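Local atomic coordinates of signal recognition particle subunit srp14 (Schizosaccharomyces pombe, PDB entry 2W9J), a protein that probably serves as an RNA-binding subunit of the signal recognition particle, which targets nascent secretory and membrane proteins to the endoplasmic reticulum. Residues Val46-Lys51 against Thr68-Ser73; Thr13-Thr18 against Glu56-Val61. All blocks are in the same frame, centred on the assembly; numbering follows the deposited sequence.

Contact 1: residues Val46-Lys51 against Thr68-Ser73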
# COMPACT_ATOMS: atom_id res chain seq x y z
N VAL A 46 5.18 10.64 -2.70
CA VAL A 46 5.82 9.35 -2.95
C VAL A 46 4.92 8.32 -3.59
O VAL A 46 3.76 8.17 -3.22
CB VAL A 46 6.45 8.79 -1.65
CG1 VAL A 46 6.62 7.27 -1.70
CG2 VAL A 46 7.79 9.46 -1.42
N LEU A 47 5.47 7.62 -4.58
CA LEU A 47 4.77 6.54 -5.23
C LEU A 47 5.13 5.24 -4.54
O LEU A 47 6.30 4.85 -4.52
CB LEU A 47 5.15 6.49 -6.70
CG LEU A 47 4.69 5.34 -7.60
CD1 LEU A 47 3.20 5.34 -7.82
CD2 LEU A 47 5.39 5.45 -8.92
N ILE A 48 4.12 4.58 -3.99
CA ILE A 48 4.28 3.28 -3.34
C ILE A 48 3.74 2.15 -4.22
O ILE A 48 2.59 2.20 -4.70
CB ILE A 48 3.57 3.27 -1.98
CG1 ILE A 48 4.19 4.34 -1.09
CG2 ILE A 48 3.69 1.91 -1.31
CD1 ILE A 48 3.56 4.46 0.24
N ARG A 49 4.58 1.13 -4.43
CA ARG A 49 4.16 -0.09 -5.12
C ARG A 49 4.23 -1.27 -4.15
O ARG A 49 5.23 -1.43 -3.46
CB ARG A 49 5.10 -0.41 -6.27
CG ARG A 49 5.32 0.69 -7.27
CD ARG A 49 6.54 0.31 -8.09
NE ARG A 49 7.10 1.41 -8.87
CZ ARG A 49 7.63 2.52 -8.35
NH1 ARG A 49 7.65 2.72 -7.02
NH2 ARG A 49 8.13 3.45 -9.17
N ALA A 50 3.18 -2.08 -4.10
CA ALA A 50 3.19 -3.33 -3.32
C ALA A 50 2.87 -4.55 -4.19
O ALA A 50 2.09 -4.47 -5.13
CB ALA A 50 2.24 -3.24 -2.16
N LYS A 51 3.50 -5.66 -3.87
CA LYS A 51 3.23 -6.91 -4.56
C LYS A 51 3.33 -8.04 -3.55
O LYS A 51 4.25 -8.07 -2.73
CB LYS A 51 4.22 -7.15 -5.70
CG LYS A 51 4.00 -8.46 -6.44
CD LYS A 51 5.06 -8.68 -7.51
CE LYS A 51 4.92 -10.07 -8.16
NZ LYS A 51 6.06 -10.39 -9.07
N THR A 68 1.84 10.35 7.95
CA THR A 68 1.45 9.85 9.27
C THR A 68 0.20 8.96 9.19
O THR A 68 0.22 7.79 9.59
CB THR A 68 1.19 11.01 10.25
OG1 THR A 68 2.39 11.78 10.41
CG2 THR A 68 0.74 10.49 11.60
N ASP A 69 -0.88 9.55 8.65
CA ASP A 69 -2.19 8.90 8.51
C ASP A 69 -2.10 7.60 7.73
O ASP A 69 -2.61 6.57 8.19
CB ASP A 69 -3.16 9.85 7.79
CG ASP A 69 -3.74 10.91 8.72
OD1 ASP A 69 -4.41 10.53 9.72
OD2 ASP A 69 -3.55 12.11 8.43
N PHE A 70 -1.46 7.67 6.56
CA PHE A 70 -1.36 6.53 5.67
C PHE A 70 -0.55 5.41 6.27
O PHE A 70 -0.95 4.26 6.20
CB PHE A 70 -0.75 6.92 4.31
CG PHE A 70 -0.66 5.76 3.37
CD1 PHE A 70 -1.74 5.41 2.58
CD2 PHE A 70 0.49 4.97 3.32
CE1 PHE A 70 -1.67 4.30 1.72
CE2 PHE A 70 0.57 3.87 2.47
CZ PHE A 70 -0.51 3.54 1.66
N PHE A 71 0.60 5.74 6.85
CA PHE A 71 1.41 4.71 7.49
C PHE A 71 0.77 4.18 8.76
O PHE A 71 0.97 3.02 9.13
CB PHE A 71 2.86 5.16 7.66
CG PHE A 71 3.58 5.29 6.36
CD1 PHE A 71 3.97 6.53 5.87
CD2 PHE A 71 3.82 4.16 5.57
CE1 PHE A 71 4.60 6.65 4.64
CE2 PHE A 71 4.45 4.28 4.33
CZ PHE A 71 4.84 5.52 3.87
N GLN A 72 -0.05 5.01 9.40
CA GLN A 72 -0.85 4.54 10.53
C GLN A 72 -1.89 3.50 10.07
O GLN A 72 -2.06 2.48 10.73
CB GLN A 72 -1.49 5.70 11.28
CG GLN A 72 -2.01 5.36 12.66
CD GLN A 72 -0.91 5.14 13.69
OE1 GLN A 72 -0.21 4.12 13.67
NE2 GLN A 72 -0.76 6.10 14.61
N SER A 73 -2.55 3.75 8.94
CA SER A 73 -3.52 2.81 8.36
C SER A 73 -2.84 1.58 7.78
O SER A 73 -3.40 0.49 7.79
CB SER A 73 -4.31 3.46 7.22
OG SER A 73 -5.45 4.13 7.69

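Contact 2: residues Thr13-Thr18 against Glu56-Val61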
# COMPACT_ATOMS: atom_id res chain seq x y z
N THR A 13 -5.20 -5.60 1.83
CA THR A 13 -5.90 -6.57 2.66
C THR A 13 -6.15 -7.83 1.85
O THR A 13 -5.65 -8.90 2.19
CB THR A 13 -7.25 -6.01 3.14
OG1 THR A 13 -7.03 -4.95 4.08
CG2 THR A 13 -8.09 -7.10 3.80
N ASP A 14 -6.88 -7.67 0.76
CA ASP A 14 -7.35 -8.80 -0.02
C ASP A 14 -6.22 -9.55 -0.72
O ASP A 14 -6.40 -10.71 -1.11
CB ASP A 14 -8.45 -8.36 -1.00
CG ASP A 14 -9.64 -7.70 -0.28
OD1 ASP A 14 -10.07 -8.21 0.78
OD2 ASP A 14 -10.15 -6.68 -0.78
N LEU A 15 -5.06 -8.91 -0.85
CA LEU A 15 -3.84 -9.58 -1.33
C LEU A 15 -3.22 -10.46 -0.26
O LEU A 15 -2.70 -11.54 -0.56
CB LEU A 15 -2.79 -8.58 -1.81
CG LEU A 15 -2.87 -7.94 -3.20
CD1 LEU A 15 -1.46 -7.64 -3.70
CD2 LEU A 15 -3.62 -8.80 -4.23
N LEU A 16 -3.25 -9.97 0.97
CA LEU A 16 -2.71 -10.71 2.11
C LEU A 16 -3.68 -11.79 2.62
O LEU A 16 -3.24 -12.80 3.16
CB LEU A 16 -2.33 -9.75 3.25
CG LEU A 16 -1.29 -8.65 2.98
CD1 LEU A 16 -1.06 -7.84 4.24
CD2 LEU A 16 0.02 -9.23 2.46
N GLN A 17 -4.98 -11.56 2.43
CA GLN A 17 -6.03 -12.53 2.76
C GLN A 17 -5.93 -13.76 1.87
O GLN A 17 -6.13 -14.88 2.33
CB GLN A 17 -7.42 -11.92 2.56
CG GLN A 17 -7.99 -11.18 3.76
CD GLN A 17 -9.38 -10.61 3.50
OE1 GLN A 17 -9.87 -10.61 2.36
NE2 GLN A 17 -10.03 -10.13 4.56
N THR A 18 -5.63 -13.52 0.59
CA THR A 18 -5.56 -14.58 -0.41
C THR A 18 -4.20 -15.31 -0.37
O THR A 18 -4.03 -16.36 -1.00
CB THR A 18 -5.92 -14.04 -1.84
OG1 THR A 18 -7.01 -13.12 -1.73
CG2 THR A 18 -6.35 -15.18 -2.77
N GLU A 56 -0.86 -9.66 -8.77
CA GLU A 56 -0.35 -8.49 -9.45
C GLU A 56 0.14 -7.45 -8.42
O GLU A 56 -0.11 -7.57 -7.21
CB GLU A 56 -1.48 -7.87 -10.28
CG GLU A 56 -2.67 -7.43 -9.43
CD GLU A 56 -3.90 -7.06 -10.24
OE1 GLU A 56 -3.79 -6.85 -11.47
OE2 GLU A 56 -4.98 -6.98 -9.62
N LYS A 57 0.84 -6.45 -8.94
CA LYS A 57 1.26 -5.27 -8.20
C LYS A 57 0.06 -4.33 -7.96
O LYS A 57 -0.93 -4.37 -8.70
CB LYS A 57 2.39 -4.59 -9.00
CG LYS A 57 2.75 -3.14 -8.59
CD LYS A 57 3.84 -2.56 -9.50
CE LYS A 57 3.33 -2.19 -10.90
NZ LYS A 57 2.27 -1.10 -10.93
N ILE A 58 0.15 -3.51 -6.90
CA ILE A 58 -0.80 -2.40 -6.65
C ILE A 58 -0.06 -1.09 -6.31
O ILE A 58 1.04 -1.13 -5.77
CB ILE A 58 -1.85 -2.74 -5.57
CG1 ILE A 58 -1.19 -3.34 -4.32
CG2 ILE A 58 -2.93 -3.68 -6.15
CD1 ILE A 58 -2.06 -3.34 -3.10
N SER A 59 -0.65 0.05 -6.65
CA SER A 59 0.06 1.33 -6.59
C SER A 59 -0.79 2.42 -6.01
O SER A 59 -2.00 2.45 -6.24
CB SER A 59 0.43 1.79 -7.98
OG SER A 59 1.33 0.91 -8.59
N THR A 60 -0.13 3.35 -5.32
CA THR A 60 -0.78 4.57 -4.87
C THR A 60 0.24 5.69 -4.66
O THR A 60 1.43 5.42 -4.41
CB THR A 60 -1.65 4.34 -3.60
OG1 THR A 60 -2.55 5.44 -3.43
CG2 THR A 60 -0.80 4.15 -2.35
N VAL A 61 -0.20 6.93 -4.80
CA VAL A 61 0.68 8.06 -4.51
C VAL A 61 0.27 8.69 -3.19
O VAL A 61 -0.85 9.19 -3.04
CB VAL A 61 0.70 9.11 -5.62
CG1 VAL A 61 1.54 10.30 -5.20
CG2 VAL A 61 1.26 8.51 -6.91

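Contact 1: residues Val46-Lys51 against Thr68-Ser73
Ile48 on strand 45-51 meets Phe70 and Phe71 on helix 67-76. The contact is purely apolar and small, burying 93 Å² over both sides. One methyl group does all the touching from the strand. Ile48 CD1 lies 3.8 Å from Phe70 CE2. The same CD1 is 4.0 Å from Phe71 CZ, the far end of that ring. The isoleucine and the two phenylalanines reach for each other from opposite directions, and CD1 approaches both rings obliquely. Ile48 starts toward the helix, and an extended chi2 (178°) puts CD1 at the leading end of the side chain. The two phenylalanines leave the helix differently. Phe70 has CG anti to its backbone N (chi1 -179°), whereas Phe71 has CG beside its own N. Their rings converge on the methyl, and Phe70 CD2 sits over one face of the Phe71 ring, toward its rim. Phe67 adds an edge-to-face partner for Phe71. Phe70 also packs on Phe8 of helix 5-17 and on Val62 of strand 57-63. The cluster is part of the hydrophobic core between helices and antiparallel sheet, as expected of the alpha-beta-beta-beta-alpha (alpha+beta) fold of the SRP9/14 family.

Contact 2: residues Thr13-Thr18 against Glu56-Val61
Leu15, near the end of helix 5-17, packs against Glu56 and Ile58, where the chain enters strand 57-63. Its CD1 does the touching. This methyl faces the carbonyl oxygen end-on, 3.8 Å from Glu56 O; the carboxylate is not involved. The same CD1 comes within 4.4 Å of Ile58 CG1, a looser apolar contact. Leu15 CG lies beside the backbone N (chi1 -80°), and chi2 near -150° swings CD1 roughly in line with the chain, out to Glu56 O. The side chains of Leu15 and Ile58 both start out toward the opposite segment. Lys57, between Glu56 and Ile58, starts away from the helix. The pairing is modest, with 111 Å² buried in all.

Further out, Leu15 also touches Ala55 in the loop before the strand. Ile58 is buried and has more neighbours: Phe8 and Lys11 of the same helix, and Ala50 on the adjoining strand. Its backbone is hydrogen-bonded to Ala50, which fixes the strand in the sheet. On the helix side, Thr18 OG1 donates to Asp14 O over 2.6 Å. The hydroxyl meets this carbonyl almost head-on, at a C=O...O angle of 173°. Thr18 N bonds the same oxygen only weakly, and the hydroxyl is the closer of the two groups. The arrangement is helix-on-sheet packing at the edge of the core, with the first helix of an alpha+beta fold lying against its antiparallel sheet.

The centres of contacts 1 and 2 are about 11 Å apart, and the two meet in the sheet. Strands 45-51 and 57-63 are antiparallel neighbours, joined by probable backbone hydrogen bonds: Ile48 N lies 2.9 Å from Thr60 O, and Ile58 N lies 2.8 Å from Ala50 O. The segments of the two contacts alternate along the chain, in the order 13-18, 46-51, 56-61, 68-73. Contact 2 therefore ties the first helix to the later strand, and contact 1 ties the earlier strand to the last helix. Phe8 of helix 5-17 touches Ala50, Ile58, Thr60 and Phe70, bridging the two regions. The crossed connections bring the first and last helices onto one sheet.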